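PDB 5SWV: pentafunctional AROM polypeptide from Schizosaccharomyces pombe, which catalyses five steps of the shikimate pathway, this fragment probably carrying the 3-dehydroquinate dehydratase and shikimate dehydrogenase activities. Local coordinates for residues 352-357 with 388-393; 372-377 with 396-401; 404-409 with 424-429; 437-442 with 467-472. All coordinates share one frame; numbering follows the deposited sequence.

Interaction 1: residues 352-357 with 388-393; sequences TDWRGI and IYSLHR
The indole of W354 receives the edge of the Y389 ring on one face, the six-membered centroids lying 4.9 Å apart and the planes 68° from each other, a T-shaped (edge-to-face) pair. The tyrosine presents CE2, 3.6 Å from W354 CE3 and displaced toward the rim of the indole. The other face of the indole is taken by R355 CD, from the next residue of the same helix. At the edge, near the ring plane, sits S390 OG, 3.7 Å from W354 CE3. R393, extended from CG to NE, reaches the far end of the six-membered ring, where its NE lies 3.5 Å from W354 CH2; the guanidinium is turned steeply to the indole, so the two planes do not stack.

In W354, chi1 74° sets CG between the backbone N and the carbonyl carbon, and chi2 -81° gives the turn of the ring. Beside it, I357 packs its CG2 3.6 Å from S390 CB, an approach that a small serine suits, and the serine hydroxyl is satisfied within its own helix by the carbonyl of A386. The axes of 353-357 and 388-393 come within 9.0 Å. Y389 OH makes a weak hydrogen bond to E326.

The contact joins the first turn of helix 353-364 to the end of helix 382-393, the helix that follows the first strand of the Rossmann-type domain. Its chemistry is aromatic and apolar, without polar bonds between these two segments: shape and ring geometry set the fit, and R393 contributes its aliphatic CD, with NE beside the CZ3 and CH2 end of the indole.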
loop_
_atom_site.group_PDB
_atom_site.type_symbol
_atom_site.label_atom_id
_atom_site.label_comp_id
_atom_site.label_asym_id
_atom_site.label_seq_id
_atom_site.Cartn_x
_atom_site.Cartn_y
_atom_site.Cartn_z
ATOM N N THR A 352 12.200 0.931 8.449
ATOM C CA THR A 352 11.563 -0.009 7.528
ATOM C C THR A 352 12.293 -1.336 7.384
ATOM O O THR A 352 11.870 -2.162 6.585
ATOM C CB THR A 352 11.456 0.587 6.125
ATOM O OG1 THR A 352 12.757 0.955 5.691
ATOM C CG2 THR A 352 10.560 1.790 6.118
ATOM N N ASP A 353 13.362 -1.572 8.143
ATOM C CA ASP A 353 14.092 -2.844 8.023
ATOM C C ASP A 353 13.156 -4.058 8.144
ATOM O O ASP A 353 13.187 -4.958 7.307
ATOM C CB ASP A 353 15.254 -2.923 9.029
ATOM C CG ASP A 353 16.446 -1.993 8.654
ATOM O OD1 ASP A 353 16.608 -1.625 7.455
ATOM O OD2 ASP A 353 17.227 -1.633 9.566
ATOM N N TRP A 354 12.282 -4.048 9.144
ATOM C CA TRP A 354 11.281 -5.117 9.297
ATOM C C TRP A 354 10.343 -5.295 8.091
ATOM O O TRP A 354 9.896 -6.409 7.810
ATOM C CB TRP A 354 10.454 -4.919 10.574
ATOM C CG TRP A 354 9.441 -3.833 10.519
ATOM C CD1 TRP A 354 9.658 -2.501 10.693
ATOM C CD2 TRP A 354 8.040 -3.981 10.267
ATOM N NE1 TRP A 354 8.477 -1.804 10.567
ATOM C CE2 TRP A 354 7.468 -2.690 10.319
ATOM C CE3 TRP A 354 7.212 -5.084 10.015
ATOM C CZ2 TRP A 354 6.107 -2.466 10.140
ATOM C CZ3 TRP A 354 5.855 -4.869 9.831
ATOM C CH2 TRP A 354 5.315 -3.563 9.891
ATOM N N ARG A 355 10.036 -4.200 7.400
ATOM C CA ARG A 355 9.136 -4.239 6.259
ATOM C C ARG A 355 9.706 -5.111 5.140
ATOM O O ARG A 355 8.953 -5.773 4.426
ATOM C CB ARG A 355 8.854 -2.825 5.741
ATOM C CG ARG A 355 8.110 -1.932 6.735
ATOM C CD ARG A 355 6.653 -2.350 6.924
ATOM N NE ARG A 355 6.045 -2.343 5.614
ATOM C CZ ARG A 355 5.647 -1.251 4.978
ATOM N NH1 ARG A 355 5.695 -0.054 5.550
ATOM N NH2 ARG A 355 5.171 -1.362 3.756
ATOM N N GLY A 356 11.029 -5.124 4.995
ATOM C CA GLY A 356 11.684 -6.026 4.065
ATOM C C GLY A 356 11.283 -7.476 4.288
ATOM O O GLY A 356 11.131 -8.242 3.328
ATOM N N ILE A 357 11.108 -7.843 5.557
ATOM C CA ILE A 357 10.673 -9.184 5.936
ATOM C C ILE A 357 9.174 -9.313 5.779
ATOM O O ILE A 357 8.703 -10.157 5.041
ATOM C CB ILE A 357 11.086 -9.520 7.381
ATOM C CG1 ILE A 357 12.622 -9.432 7.509
ATOM C CG2 ILE A 357 10.605 -10.919 7.765
ATOM C CD1 ILE A 357 13.135 -9.504 8.927
ATOM N N ILE A 388 11.167 -11.824 14.102
ATOM C CA ILE A 388 10.191 -12.246 15.099
ATOM C C ILE A 388 8.983 -11.313 15.099
ATOM O O ILE A 388 7.856 -11.780 14.946
ATOM C CB ILE A 388 10.828 -12.361 16.486
ATOM C CG1 ILE A 388 11.728 -13.579 16.493
ATOM C CG2 ILE A 388 9.778 -12.503 17.587
ATOM C CD1 ILE A 388 12.634 -13.641 17.695
ATOM N N TYR A 389 9.209 -10.007 15.236
ATOM C CA TYR A 389 8.109 -9.022 15.104
ATOM C C TYR A 389 7.283 -9.249 13.824
ATOM O O TYR A 389 6.057 -9.334 13.881
ATOM C CB TYR A 389 8.639 -7.584 15.161
ATOM C CG TYR A 389 7.602 -6.516 14.896
ATOM C CD1 TYR A 389 6.530 -6.334 15.752
ATOM C CD2 TYR A 389 7.704 -5.674 13.783
ATOM C CE1 TYR A 389 5.577 -5.340 15.519
ATOM C CE2 TYR A 389 6.758 -4.683 13.528
ATOM C CZ TYR A 389 5.690 -4.511 14.397
ATOM O OH TYR A 389 4.752 -3.525 14.136
ATOM N N SER A 390 7.962 -9.395 12.687
ATOM C CA SER A 390 7.271 -9.595 11.408
ATOM C C SER A 390 6.429 -10.864 11.434
ATOM O O SER A 390 5.268 -10.833 11.061
ATOM C CB SER A 390 8.257 -9.624 10.230
ATOM O OG SER A 390 8.875 -8.369 10.068
ATOM N N LEU A 391 6.996 -11.978 11.881
ATOM C CA LEU A 391 6.224 -13.231 11.880
ATOM C C LEU A 391 5.032 -13.118 12.815
ATOM O O LEU A 391 3.937 -13.525 12.465
ATOM C CB LEU A 391 7.093 -14.450 12.224
ATOM C CG LEU A 391 8.097 -14.825 11.126
ATOM C CD1 LEU A 391 8.886 -16.066 11.477
ATOM C CD2 LEU A 391 7.398 -15.038 9.795
ATOM N N HIS A 392 5.252 -12.504 13.969
ATOM C CA HIS A 392 4.187 -12.297 14.926
ATOM C C HIS A 392 3.095 -11.420 14.337
ATOM O O HIS A 392 1.903 -11.720 14.468
ATOM C CB HIS A 392 4.715 -11.691 16.238
ATOM C CG HIS A 392 3.700 -11.674 17.340
ATOM N ND1 HIS A 392 2.804 -10.641 17.508
ATOM C CD2 HIS A 392 3.425 -12.574 18.313
ATOM C CE1 HIS A 392 2.021 -10.904 18.540
ATOM N NE2 HIS A 392 2.376 -12.072 19.044
ATOM N N ARG A 393 3.493 -10.358 13.655
ATOM C CA ARG A 393 2.524 -9.424 13.088
ATOM C C ARG A 393 1.701 -10.038 11.974
ATOM O O ARG A 393 0.586 -9.623 11.755
ATOM C CB ARG A 393 3.240 -8.172 12.580
ATOM C CG ARG A 393 2.319 -7.010 12.265
ATOM C CD ARG A 393 3.020 -5.683 12.483
ATOM N NE ARG A 393 2.431 -4.673 11.610
ATOM C CZ ARG A 393 1.421 -3.870 11.919
ATOM N NH1 ARG A 393 0.841 -3.912 13.120
ATOM N NH2 ARG A 393 0.984 -3.009 11.004
#

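Interaction 2: residues 372-377 with 396-401; sequences DTNGLV and VSRIYL
Residues 374-377 and 398-401 run side by side as parallel strands, their axes 4.4 Å apart and twisted by 26°, N374 facing R398 and V377 facing L401. With helix 382-393 between them in sequence they form the opening beta-alpha-beta unit of the Rossmann-type domain. T373 O accepts two backbone donors, S397 N at 3.0 Å and R398 N at 3.3 Å, which ties residues 397-398 to the residue before N374. Regular bonding follows: G375 N to R398 O, then Y400 N to G375 O and V377 N to Y400 O.

The residues on the two faces differ in character. V377, I399 and L401 point to the side covered by helix 382-393. V377 and I399 are beta-branched, which suits a strand, with V377 CG2 4.2 Å from I399 CG2, and L401 CD1 packs on V377 CG1. Glycine suits position 375 because V396 CG1 occupies the space beside it, 3.5 Å from G375 N. On the other face N374 and R398 run alongside each other, pointing the same way. With N374 CG anti to the carbonyl carbon (chi1 -54°), OD1 lies 3.2 Å from R398 CG, while ND2 is hydrogen-bonded to T439 O. L376 CD1 packs 3.9 Å from Y400 CB, and Y400 OH is hydrogen-bonded to E434. The tyrosine ring turns its edge to the strand, with G375 O near the ring plane, 3.4 Å from Y400 CD1.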
loop_
_atom_site.group_PDB
_atom_site.type_symbol
_atom_site.label_atom_id
_atom_site.label_comp_id
_atom_site.label_asym_id
_atom_site.label_seq_id
_atom_site.Cartn_x
_atom_site.Cartn_y
_atom_site.Cartn_z
ATOM N N ASP A 372 -2.357 -18.594 12.994
ATOM C CA ASP A 372 -2.278 -19.869 13.691
ATOM C C ASP A 372 -1.419 -20.904 12.971
ATOM O O ASP A 372 -1.832 -22.042 12.816
ATOM C CB ASP A 372 -3.689 -20.411 13.976
ATOM C CG ASP A 372 -4.464 -19.549 14.964
ATOM O OD1 ASP A 372 -3.852 -18.890 15.843
ATOM O OD2 ASP A 372 -5.710 -19.562 14.877
ATOM N N THR A 373 -0.235 -20.496 12.524
ATOM C CA THR A 373 0.742 -21.404 11.898
ATOM C C THR A 373 2.019 -21.399 12.714
ATOM O O THR A 373 2.133 -20.663 13.681
ATOM C CB THR A 373 1.085 -20.970 10.461
ATOM O OG1 THR A 373 1.498 -19.591 10.451
ATOM C CG2 THR A 373 -0.107 -21.152 9.570
ATOM N N ASN A 374 2.976 -22.224 12.320
ATOM C CA ASN A 374 4.256 -22.275 12.987
ATOM C C ASN A 374 5.343 -21.689 12.124
ATOM O O ASN A 374 5.383 -21.947 10.921
ATOM C CB ASN A 374 4.606 -23.713 13.313
ATOM C CG ASN A 374 3.519 -24.405 14.100
ATOM O OD1 ASN A 374 2.937 -23.845 15.039
ATOM N ND2 ASN A 374 3.224 -25.619 13.713
ATOM N N GLY A 375 6.237 -20.924 12.751
ATOM C CA GLY A 375 7.362 -20.309 12.066
ATOM C C GLY A 375 8.694 -20.656 12.696
ATOM O O GLY A 375 8.745 -21.208 13.787
ATOM N N LEU A 376 9.772 -20.322 11.995
ATOM C CA LEU A 376 11.115 -20.493 12.499
ATOM C C LEU A 376 11.961 -19.299 12.108
ATOM O O LEU A 376 11.984 -18.904 10.946
ATOM C CB LEU A 376 11.754 -21.750 11.925
ATOM C CG LEU A 376 13.251 -21.923 12.218
ATOM C CD1 LEU A 376 13.437 -22.247 13.684
ATOM C CD2 LEU A 376 13.855 -22.987 11.321
ATOM N N VAL A 377 12.677 -18.752 13.087
ATOM C CA VAL A 377 13.655 -17.706 12.869
ATOM C C VAL A 377 14.991 -18.296 13.296
ATOM O O VAL A 377 15.088 -18.932 14.356
ATOM C CB VAL A 377 13.325 -16.467 13.722
ATOM C CG1 VAL A 377 14.431 -15.411 13.624
ATOM C CG2 VAL A 377 11.965 -15.886 13.331
ATOM N N VAL A 396 1.593 -15.604 13.014
ATOM C CA VAL A 396 2.194 -16.884 13.396
ATOM C C VAL A 396 2.011 -17.124 14.905
ATOM O O VAL A 396 2.415 -16.301 15.717
ATOM C CB VAL A 396 3.696 -16.924 13.035
ATOM C CG1 VAL A 396 4.385 -18.146 13.626
ATOM C CG2 VAL A 396 3.876 -16.913 11.528
ATOM N N SER A 397 1.400 -18.245 15.274
ATOM C CA SER A 397 1.094 -18.538 16.697
ATOM C C SER A 397 2.202 -19.290 17.444
ATOM O O SER A 397 2.193 -19.298 18.666
ATOM C CB SER A 397 -0.222 -19.297 16.832
ATOM O OG SER A 397 -0.149 -20.491 16.089
ATOM N N ARG A 398 3.125 -19.936 16.731
ATOM C CA ARG A 398 4.325 -20.491 17.361
ATOM C C ARG A 398 5.545 -20.083 16.558
ATOM O O ARG A 398 5.749 -20.548 15.454
ATOM C CB ARG A 398 4.247 -22.013 17.475
ATOM C CG ARG A 398 2.913 -22.525 17.999
ATOM C CD ARG A 398 2.967 -23.953 18.500
ATOM N NE ARG A 398 3.649 -23.976 19.790
ATOM C CZ ARG A 398 3.418 -24.826 20.794
ATOM N NH1 ARG A 398 4.127 -24.712 21.916
ATOM N NH2 ARG A 398 2.485 -25.784 20.712
ATOM N N ILE A 399 6.348 -19.203 17.137
ATOM C CA ILE A 399 7.541 -18.681 16.503
ATOM C C ILE A 399 8.742 -19.413 17.110
ATOM O O ILE A 399 9.185 -19.074 18.217
ATOM C CB ILE A 399 7.648 -17.151 16.720
ATOM C CG1 ILE A 399 6.375 -16.440 16.238
ATOM C CG2 ILE A 399 8.838 -16.579 15.976
ATOM C CD1 ILE A 399 6.217 -15.018 16.731
ATOM N N TYR A 400 9.244 -20.429 16.400
ATOM C CA TYR A 400 10.419 -21.185 16.849
ATOM C C TYR A 400 11.694 -20.387 16.605
ATOM O O TYR A 400 11.826 -19.709 15.577
ATOM C CB TYR A 400 10.470 -22.585 16.205
ATOM C CG TYR A 400 9.398 -23.485 16.773
ATOM C CD1 TYR A 400 8.113 -23.506 16.225
ATOM C CD2 TYR A 400 9.635 -24.256 17.906
ATOM C CE1 TYR A 400 7.103 -24.301 16.768
ATOM C CE2 TYR A 400 8.636 -25.053 18.455
ATOM C CZ TYR A 400 7.364 -25.073 17.882
ATOM O OH TYR A 400 6.358 -25.856 18.421
ATOM N N LEU A 401 12.618 -20.460 17.563
ATOM C CA LEU A 401 13.846 -19.672 17.532
ATOM C C LEU A 401 15.070 -20.554 17.748
ATOM O O LEU A 401 15.180 -21.223 18.770
ATOM C CB LEU A 401 13.782 -18.599 18.601
ATOM C CG LEU A 401 14.981 -17.655 18.729
ATOM C CD1 LEU A 401 15.293 -16.927 17.426
ATOM C CD2 LEU A 401 14.728 -16.639 19.829
#

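Interaction 3: residues 404-409 with 424-429; sequences RTLANS and IIDSDN
L406 and I424 bring their branched ends together, L406 CD2 lying 4.0 Å from I424 CG2, and they bury the greatest areas in this contact between a helix start and a strand end. L406 also lies across the side chain of D426 at about a right angle: its CD2 is 3.6 Å from D426 CB and its CD1 3.6 Å from D426 OD2. In the leucine, chi1 -72° puts CG 3.7 Å from D426 CG; from there CD1 and CD2 spread over the aspartate, meeting both its apolar base and its charged tip. Leucine suits a partly exposed place, its methyls resting on I424 and on the D426 side chain.

S409, one turn further along, supplies the third main contact. Its CB is 3.6 Å from I424 CG2, and being small it lets the isoleucine lie close to the helix; its hydroxyl is engaged by the side chain of N403.

Polar groups act here mainly within each segment. T405 is the N-cap of helix 406-413, its OG1 accepting from N408 N in a weak capping bond of 3.4 Å. D426 OD1 accepts from D428 N at 3.1 Å, an Asx turn at D426-D428, the donor lying well above the carboxylate plane. S427 OG bonds to N403 O.

Within the fold, this is the second beta-alpha-beta unit of the Rossmann-type sheet: helix 406-413 crosses from strand 398-403 to 422-426, an outermost strand, and packs on the same side as helix 382-393.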
loop_
_atom_site.group_PDB
_atom_site.type_symbol
_atom_site.label_atom_id
_atom_site.label_comp_id
_atom_site.label_asym_id
_atom_site.label_seq_id
_atom_site.Cartn_x
_atom_site.Cartn_y
_atom_site.Cartn_z
ATOM N N ARG A 404 23.025 -21.169 17.927
ATOM C CA ARG A 404 24.178 -21.924 18.408
ATOM C C ARG A 404 24.102 -22.107 19.910
ATOM O O ARG A 404 24.438 -23.165 20.393
ATOM C CB ARG A 404 25.496 -21.222 18.046
ATOM C CG ARG A 404 25.851 -21.277 16.564
ATOM C CD ARG A 404 26.757 -20.112 16.196
ATOM N NE ARG A 404 27.287 -20.205 14.831
ATOM C CZ ARG A 404 28.302 -20.986 14.446
ATOM N NH1 ARG A 404 28.916 -21.781 15.314
ATOM N NH2 ARG A 404 28.713 -20.973 13.180
ATOM N N THR A 405 23.664 -21.083 20.638
ATOM C CA THR A 405 23.545 -21.161 22.098
ATOM C C THR A 405 22.192 -20.664 22.605
ATOM O O THR A 405 21.501 -19.876 21.943
ATOM C CB THR A 405 24.692 -20.394 22.828
ATOM O OG1 THR A 405 24.488 -18.969 22.766
ATOM C CG2 THR A 405 26.069 -20.758 22.231
ATOM N N LEU A 406 21.836 -21.135 23.795
ATOM C CA LEU A 406 20.630 -20.707 24.471
ATOM C C LEU A 406 20.677 -19.239 24.853
ATOM O O LEU A 406 19.674 -18.546 24.710
ATOM C CB LEU A 406 20.405 -21.528 25.743
ATOM C CG LEU A 406 19.963 -22.977 25.549
ATOM C CD1 LEU A 406 20.039 -23.734 26.873
ATOM C CD2 LEU A 406 18.556 -23.028 24.962
ATOM N N ALA A 407 21.822 -18.774 25.356
ATOM C CA ALA A 407 21.961 -17.379 25.803
ATOM C C ALA A 407 21.639 -16.374 24.684
ATOM O O ALA A 407 21.038 -15.336 24.938
ATOM C CB ALA A 407 23.355 -17.131 26.359
ATOM N N ASN A 408 22.050 -16.698 23.461
ATOM C CA ASN A 408 21.707 -15.909 22.287
ATOM C C ASN A 408 20.193 -15.805 22.107
ATOM O O ASN A 408 19.667 -14.704 22.006
ATOM C CB ASN A 408 22.354 -16.495 21.016
ATOM C CG ASN A 408 23.769 -15.981 20.774
ATOM O OD1 ASN A 408 23.997 -14.774 20.682
ATOM N ND2 ASN A 408 24.721 -16.896 20.634
ATOM N N SER A 409 19.504 -16.945 22.090
ATOM C CA SER A 409 18.054 -16.974 21.906
ATOM C C SER A 409 17.325 -16.260 23.039
ATOM O O SER A 409 16.338 -15.557 22.801
ATOM C CB SER A 409 17.536 -18.406 21.809
ATOM O OG SER A 409 18.167 -19.118 20.774
ATOM N N ILE A 424 11.922 -21.309 22.144
ATOM C CA ILE A 424 13.348 -21.506 21.877
ATOM C C ILE A 424 13.637 -22.994 21.686
ATOM O O ILE A 424 13.046 -23.835 22.344
ATOM C CB ILE A 424 14.206 -20.917 23.027
ATOM C CG1 ILE A 424 14.057 -19.389 23.071
ATOM C CG2 ILE A 424 15.675 -21.298 22.880
ATOM C CD1 ILE A 424 14.472 -18.759 24.379
ATOM N N ILE A 425 14.539 -23.292 20.758
ATOM C CA ILE A 425 15.025 -24.639 20.494
ATOM C C ILE A 425 16.495 -24.685 20.868
ATOM O O ILE A 425 17.273 -23.889 20.356
ATOM C CB ILE A 425 14.917 -24.978 18.996
ATOM C CG1 ILE A 425 13.450 -25.002 18.563
ATOM C CG2 ILE A 425 15.597 -26.312 18.690
ATOM C CD1 ILE A 425 13.264 -25.069 17.062
ATOM N N ASP A 426 16.858 -25.624 21.741
ATOM C CA ASP A 426 18.234 -25.840 22.187
ATOM C C ASP A 426 18.860 -26.864 21.262
ATOM O O ASP A 426 18.446 -28.027 21.228
ATOM C CB ASP A 426 18.258 -26.354 23.640
ATOM C CG ASP A 426 19.680 -26.458 24.234
ATOM O OD1 ASP A 426 20.689 -26.080 23.594
ATOM O OD2 ASP A 426 19.782 -26.956 25.370
ATOM N N SER A 427 19.864 -26.430 20.512
ATOM C CA SER A 427 20.555 -27.313 19.585
ATOM C C SER A 427 21.384 -28.404 20.282
ATOM O O SER A 427 21.770 -29.372 19.630
ATOM C CB SER A 427 21.417 -26.505 18.607
ATOM O OG SER A 427 22.095 -25.440 19.245
ATOM N N ASP A 428 21.660 -28.263 21.581
ATOM C CA ASP A 428 22.328 -29.343 22.328
ATOM C C ASP A 428 21.295 -30.369 22.751
ATOM O O ASP A 428 21.273 -31.482 22.228
ATOM C CB ASP A 428 23.100 -28.817 23.540
ATOM C CG ASP A 428 24.115 -27.773 23.163
ATOM O OD1 ASP A 428 24.777 -27.910 22.109
ATOM O OD2 ASP A 428 24.229 -26.800 23.924
ATOM N N ASN A 429 20.413 -29.973 23.663
ATOM C CA ASN A 429 19.345 -30.834 24.152
ATOM C C ASN A 429 18.103 -30.749 23.229
ATOM O O ASN A 429 17.059 -30.210 23.618
ATOM C CB ASN A 429 19.030 -30.456 25.610
ATOM C CG ASN A 429 18.231 -31.522 26.338
ATOM O OD1 ASN A 429 17.264 -31.214 27.031
ATOM N ND2 ASN A 429 18.637 -32.781 26.192
#

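Interaction 4: residues 437-442 with 467-472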
loop_
_atom_site.group_PDB
_atom_site.type_symbol
_atom_site.label_atom_id
_atom_site.label_comp_id
_atom_site.label_asym_id
_atom_site.label_seq_id
_atom_site.Cartn_x
_atom_site.Cartn_y
_atom_site.Cartn_z
ATOM N N SER A 437 6.411 -33.470 14.882
ATOM C CA SER A 437 5.069 -33.083 14.440
ATOM C C SER A 437 4.898 -31.571 14.159
ATOM O O SER A 437 3.761 -31.103 14.021
ATOM C CB SER A 437 4.042 -33.541 15.486
ATOM O OG SER A 437 4.252 -32.871 16.719
ATOM N N VAL A 438 6.000 -30.819 14.045
ATOM C CA VAL A 438 5.939 -29.374 13.761
ATOM C C VAL A 438 6.060 -29.071 12.262
ATOM O O VAL A 438 7.157 -29.090 11.685
ATOM C CB VAL A 438 7.004 -28.588 14.550
ATOM C CG1 VAL A 438 6.953 -27.101 14.201
ATOM C CG2 VAL A 438 6.782 -28.771 16.041
ATOM N N THR A 439 4.912 -28.784 11.657
ATOM C CA THR A 439 4.821 -28.394 10.256
ATOM C C THR A 439 4.947 -26.874 10.144
ATOM O O THR A 439 4.121 -26.137 10.676
ATOM C CB THR A 439 3.479 -28.863 9.670
ATOM O OG1 THR A 439 3.317 -30.255 9.965
ATOM C CG2 THR A 439 3.412 -28.634 8.157
ATOM N N LEU A 440 5.983 -26.418 9.450
ATOM C CA LEU A 440 6.280 -24.982 9.337
ATOM C C LEU A 440 5.632 -24.366 8.102
ATOM O O LEU A 440 5.542 -25.008 7.054
ATOM C CB LEU A 440 7.789 -24.765 9.265
ATOM C CG LEU A 440 8.592 -25.286 10.453
ATOM C CD1 LEU A 440 10.069 -25.339 10.112
ATOM C CD2 LEU A 440 8.339 -24.407 11.674
ATOM N N SER A 441 5.182 -23.123 8.243
ATOM C CA SER A 441 4.643 -22.339 7.135
ATOM C C SER A 441 5.538 -21.159 6.706
ATOM O O SER A 441 5.314 -20.582 5.640
ATOM C CB SER A 441 3.253 -21.820 7.512
ATOM O OG SER A 441 2.344 -22.894 7.666
ATOM N N ALA A 442 6.540 -20.807 7.517
ATOM C CA ALA A 442 7.380 -19.626 7.266
ATOM C C ALA A 442 8.723 -19.787 7.948
ATOM O O ALA A 442 8.778 -20.248 9.081
ATOM C CB ALA A 442 6.694 -18.361 7.766
ATOM N N ASN A 467 9.462 -30.909 7.209
ATOM C CA ASN A 467 8.075 -30.849 7.611
ATOM C C ASN A 467 7.489 -29.494 7.224
ATOM O O ASN A 467 7.714 -28.488 7.905
ATOM C CB ASN A 467 7.961 -31.140 9.110
ATOM C CG ASN A 467 6.631 -31.752 9.486
ATOM O OD1 ASN A 467 6.334 -31.912 10.669
ATOM N ND2 ASN A 467 5.827 -32.112 8.490
ATOM N N LYS A 468 6.728 -29.487 6.130
ATOM C CA LYS A 468 6.448 -28.272 5.369
ATOM C C LYS A 468 4.986 -28.147 4.929
ATOM O O LYS A 468 4.442 -29.054 4.301
ATOM C CB LYS A 468 7.354 -28.275 4.141
ATOM C CG LYS A 468 7.504 -26.930 3.447
ATOM C CD LYS A 468 6.522 -26.724 2.313
ATOM C CE LYS A 468 7.084 -27.106 0.964
ATOM N NZ LYS A 468 6.168 -26.563 -0.069
ATOM N N ALA A 469 4.362 -27.012 5.232
ATOM C CA ALA A 469 2.967 -26.768 4.846
ATOM C C ALA A 469 2.882 -26.350 3.394
ATOM O O ALA A 469 3.797 -25.735 2.853
ATOM C CB ALA A 469 2.344 -25.693 5.722
ATOM N N ASP A 470 1.761 -26.651 2.760
ATOM C CA ASP A 470 1.560 -26.202 1.392
ATOM C C ASP A 470 1.734 -24.695 1.329
ATOM O O ASP A 470 1.251 -23.977 2.211
ATOM C CB ASP A 470 0.175 -26.579 0.869
ATOM C CG ASP A 470 0.039 -28.059 0.591
ATOM O OD1 ASP A 470 1.045 -28.735 0.251
ATOM O OD2 ASP A 470 -1.100 -28.544 0.716
ATOM N N GLY A 471 2.452 -24.252 0.292
ATOM C CA GLY A 471 2.707 -22.846 0.025
ATOM C C GLY A 471 3.629 -22.179 1.021
ATOM O O GLY A 471 3.621 -20.961 1.127
ATOM N N GLY A 472 4.424 -22.968 1.743
ATOM C CA GLY A 472 5.289 -22.441 2.800
ATOM C C GLY A 472 6.439 -21.665 2.208
ATOM O O GLY A 472 6.947 -22.046 1.161
#
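L440 pairs with K468 in a single short parallel bridge, gripped by two backbone bonds: L440 N gives to N467 O at 3.1 Å, and A469 N gives to L440 O at 3.0 Å. Beyond this the chains bend, 437-442 at S441 and 467-472 through a type II beta turn from A469 to G472, where G471 takes the positive phi that glycine tolerates readily.

In T439, chi1 -51° sets OG1 anti to the carbonyl carbon, leaving CG2 anti to the backbone N; this methyl lies 3.5 Å from A469 N, over the opposing backbone. A469 CB lies 3.4 Å from S441 OG and 4.0 Å from T439 CG2. N467 sits across T439 at about a right angle, its CB packed against V438 O. Past the turn, G472 CA makes a CA-H...O contact with S441 O. L440 and K468, on one face, both reach W495, and K468 NZ bonds to E494 O.

Strand 440-445 lies between strands 374-378 and 472-476 of the parallel sheet; the bridge ties its start to the short strand 468-469, which follows helix 455-466 and leads through the turn into 472-476.

Interactions 2 to 4 lie in the Rossmann-type sheet and its connections, while interaction 1 packs helix 353-364, which precedes its first strand, on helix 382-393. Interactions 2 and 4 rest on backbone pairing and both reach the same parallel sheet; interaction 4 pairs L440 with the short strand 468-469 just before 472-476, and the two meet where N374 O and S441 N are probably hydrogen-bonded. Interaction 1 is buried, aromatic and apolar; it touches interaction 2 where L391 and I388 pack on V377. Interaction 3 is more peripheral, at an edge strand, and relies on leucine and isoleucine with local caps and turns; it adjoins interaction 2 through L401 O and I425 N.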